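Local coordinates for extracellular solute-binding protein family 1 (Alicyclobacillus acidocaldarius subsp. acidocaldarius, PDB 4OVJ), which probably binds an extracellular solute, perhaps a sugar, and hands it to an ABC-type importer, as its family relatives do, at residues Trp185-Tyr190 / Val215-Tyr220. Residues are numbered along the deposited sequence; the frame is centred on the assembly and turned at random.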
loop_
_atom_site.group_PDB
_atom_site.type_symbol
_atom_site.label_atom_id
_atom_site.label_comp_id
_atom_site.label_asym_id
_atom_site.label_seq_id
_atom_site.Cartn_x
_atom_site.Cartn_y
_atom_site.Cartn_z
ATOM N N TRP A 185 6.001 -11.755 4.585
ATOM C CA TRP A 185 6.145 -10.931 5.779
ATOM C C TRP A 185 4.992 -9.942 5.903
ATOM O O TRP A 185 4.432 -9.769 6.994
ATOM C CB TRP A 185 7.473 -10.218 5.687
ATOM C CG TRP A 185 7.933 -9.363 6.820
ATOM C CD1 TRP A 185 8.422 -8.105 6.706
ATOM C CD2 TRP A 185 8.062 -9.716 8.206
ATOM N NE1 TRP A 185 8.819 -7.637 7.921
ATOM C CE2 TRP A 185 8.619 -8.602 8.865
ATOM C CE3 TRP A 185 7.745 -10.848 8.954
ATOM C CZ2 TRP A 185 8.860 -8.584 10.251
ATOM C CZ3 TRP A 185 8.003 -10.845 10.318
ATOM C CH2 TRP A 185 8.558 -9.718 10.952
ATOM N N GLN A 186 4.594 -9.315 4.797
ATOM C CA GLN A 186 3.530 -8.331 4.899
ATOM C C GLN A 186 2.135 -8.962 5.036
ATOM O O GLN A 186 1.278 -8.396 5.720
ATOM C CB GLN A 186 3.616 -7.297 3.771
ATOM C CG GLN A 186 4.894 -6.441 3.807
ATOM C CD GLN A 186 5.079 -5.651 5.097
ATOM O OE1 GLN A 186 4.113 -5.291 5.768
ATOM N NE2 GLN A 186 6.330 -5.378 5.452
ATOM N N THR A 187 1.869 -10.134 4.454
ATOM C CA THR A 187 0.570 -10.758 4.770
ATOM C C THR A 187 0.552 -11.269 6.209
ATOM O O THR A 187 -0.496 -11.273 6.851
ATOM C CB THR A 187 0.117 -11.879 3.823
ATOM O OG1 THR A 187 0.994 -13.006 3.912
ATOM C CG2 THR A 187 0.010 -11.385 2.398
ATOM N N PHE A 188 1.701 -11.709 6.719
ATOM C CA PHE A 188 1.779 -12.003 8.132
ATOM C C PHE A 188 1.500 -10.740 8.979
ATOM O O PHE A 188 0.842 -10.813 10.016
ATOM C CB PHE A 188 3.108 -12.639 8.546
ATOM C CG PHE A 188 3.173 -12.884 10.015
ATOM C CD1 PHE A 188 2.251 -13.720 10.621
ATOM C CD2 PHE A 188 4.085 -12.212 10.808
ATOM C CE1 PHE A 188 2.233 -13.887 11.989
ATOM C CE2 PHE A 188 4.084 -12.393 12.179
ATOM C CZ PHE A 188 3.159 -13.229 12.773
ATOM N N GLY A 189 1.985 -9.584 8.529
ATOM C CA GLY A 189 1.698 -8.327 9.202
ATOM C C GLY A 189 0.208 -8.085 9.398
ATOM O O GLY A 189 -0.224 -7.648 10.452
ATOM N N TYR A 190 -0.562 -8.398 8.367
ATOM C CA TYR A 190 -2.019 -8.323 8.397
ATOM C C TYR A 190 -2.607 -9.253 9.466
ATOM O O TYR A 190 -3.387 -8.821 10.308
ATOM C CB TYR A 190 -2.559 -8.643 6.999
ATOM C CG TYR A 190 -4.056 -8.692 6.876
ATOM C CD1 TYR A 190 -4.811 -7.533 6.767
ATOM C CD2 TYR A 190 -4.719 -9.912 6.852
ATOM C CE1 TYR A 190 -6.192 -7.600 6.653
ATOM C CE2 TYR A 190 -6.091 -9.983 6.742
ATOM C CZ TYR A 190 -6.819 -8.827 6.632
ATOM O OH TYR A 190 -8.179 -8.897 6.529
ATOM N N VAL A 215 2.840 -19.062 14.607
ATOM C CA VAL A 215 2.554 -20.481 14.395
ATOM C C VAL A 215 1.122 -20.703 13.895
ATOM O O VAL A 215 0.896 -21.549 13.030
ATOM C CB VAL A 215 2.840 -21.321 15.660
ATOM C CG1 VAL A 215 2.362 -22.755 15.478
ATOM C CG2 VAL A 215 4.331 -21.316 15.939
ATOM N N SER A 216 0.161 -19.937 14.402
ATOM C CA SER A 216 -1.226 -20.111 13.944
ATOM C C SER A 216 -1.361 -19.722 12.462
ATOM O O SER A 216 -2.080 -20.372 11.696
ATOM C CB SER A 216 -2.222 -19.368 14.839
ATOM O OG SER A 216 -2.067 -17.966 14.748
ATOM N N TYR A 217 -0.636 -18.685 12.054
ATOM C CA TYR A 217 -0.603 -18.279 10.641
ATOM C C TYR A 217 0.020 -19.371 9.791
ATOM O O TYR A 217 -0.534 -19.793 8.766
ATOM C CB TYR A 217 0.202 -16.997 10.536
ATOM C CG TYR A 217 0.585 -16.496 9.170
ATOM C CD1 TYR A 217 -0.249 -15.665 8.451
ATOM C CD2 TYR A 217 1.830 -16.770 8.646
ATOM C CE1 TYR A 217 0.125 -15.146 7.224
ATOM C CE2 TYR A 217 2.219 -16.262 7.426
ATOM C CZ TYR A 217 1.360 -15.443 6.721
ATOM O OH TYR A 217 1.762 -14.914 5.529
ATOM N N LEU A 218 1.174 -19.851 10.215
ATOM C CA LEU A 218 1.851 -20.899 9.456
ATOM C C LEU A 218 0.997 -22.168 9.348
ATOM O O LEU A 218 0.950 -22.800 8.293
ATOM C CB LEU A 218 3.203 -21.215 10.074
ATOM C CG LEU A 218 4.248 -20.099 10.038
ATOM C CD1 LEU A 218 5.431 -20.543 10.874
ATOM C CD2 LEU A 218 4.678 -19.734 8.628
ATOM N N ASN A 219 0.324 -22.532 10.439
ATOM C CA ASN A 219 -0.543 -23.714 10.452
ATOM C C ASN A 219 -1.732 -23.578 9.551
ATOM O O ASN A 219 -2.159 -24.565 8.942
ATOM C CB ASN A 219 -1.023 -24.028 11.861
ATOM C CG ASN A 219 -0.008 -24.829 12.649
ATOM O OD1 ASN A 219 0.787 -25.564 12.071
ATOM N ND2 ASN A 219 -0.041 -24.702 13.971
ATOM N N TYR A 220 -2.273 -22.365 9.462
ATOM C CA TYR A 220 -3.404 -22.107 8.585
ATOM C C TYR A 220 -3.049 -22.480 7.158
ATOM O O TYR A 220 -3.757 -23.252 6.519
ATOM C CB TYR A 220 -3.816 -20.639 8.651
ATOM C CG TYR A 220 -4.953 -20.285 7.724
ATOM C CD1 TYR A 220 -6.262 -20.560 8.081
ATOM C CD2 TYR A 220 -4.716 -19.688 6.484
ATOM C CE1 TYR A 220 -7.307 -20.253 7.239
ATOM C CE2 TYR A 220 -5.765 -19.363 5.640
ATOM C CZ TYR A 220 -7.061 -19.648 6.027
ATOM O OH TYR A 220 -8.115 -19.333 5.204
#
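T187 and F188, on the first turn of helix 185-194, receive the side chain of Y217 from helix 211-226, a helix-helix contact buried in the helical part of one lobe of a periplasmic-binding-protein fold. At T187 the contact is polar. The Y217 hydroxyl reaches the threonine along the plane of its own ring and donates a hydrogen bond from OH to T187 OG1, 2.6 Å long. The threonine chi1 of 65° sets OG1 between the backbone N and the carbonyl carbon, where it also hydrogen-bonds to the main-chain oxygen of D182; the tyrosine hydroxyl in turn meets the amide of S184, and the two buried hydroxyls thus join helix 211-226 to the start of helix 185-194 and to the loop just before it.

One residue on, F188 provides the apolar half. With CG anti to its backbone N (chi1 178°), its ring presents an edge to the face of Y217 in a T-shaped pair, centroids 5.0 Å apart and planes at 65°. F188 CB adds a CH-pi contact over that face, 4.0 Å from the ring centroid. The phenylalanine ring also packs edge-to-face with F209, while Y217 touches F384 of helix 377-392. A leucine in place of Y217 would probably leave T187 OG1 and the S184 amide without their hydroxyl partner and deprive F188 of its aromatic face. The closest carbon approach falls near the rim of that face, where F188 CD1 sits 3.5 Å from Y217 CG.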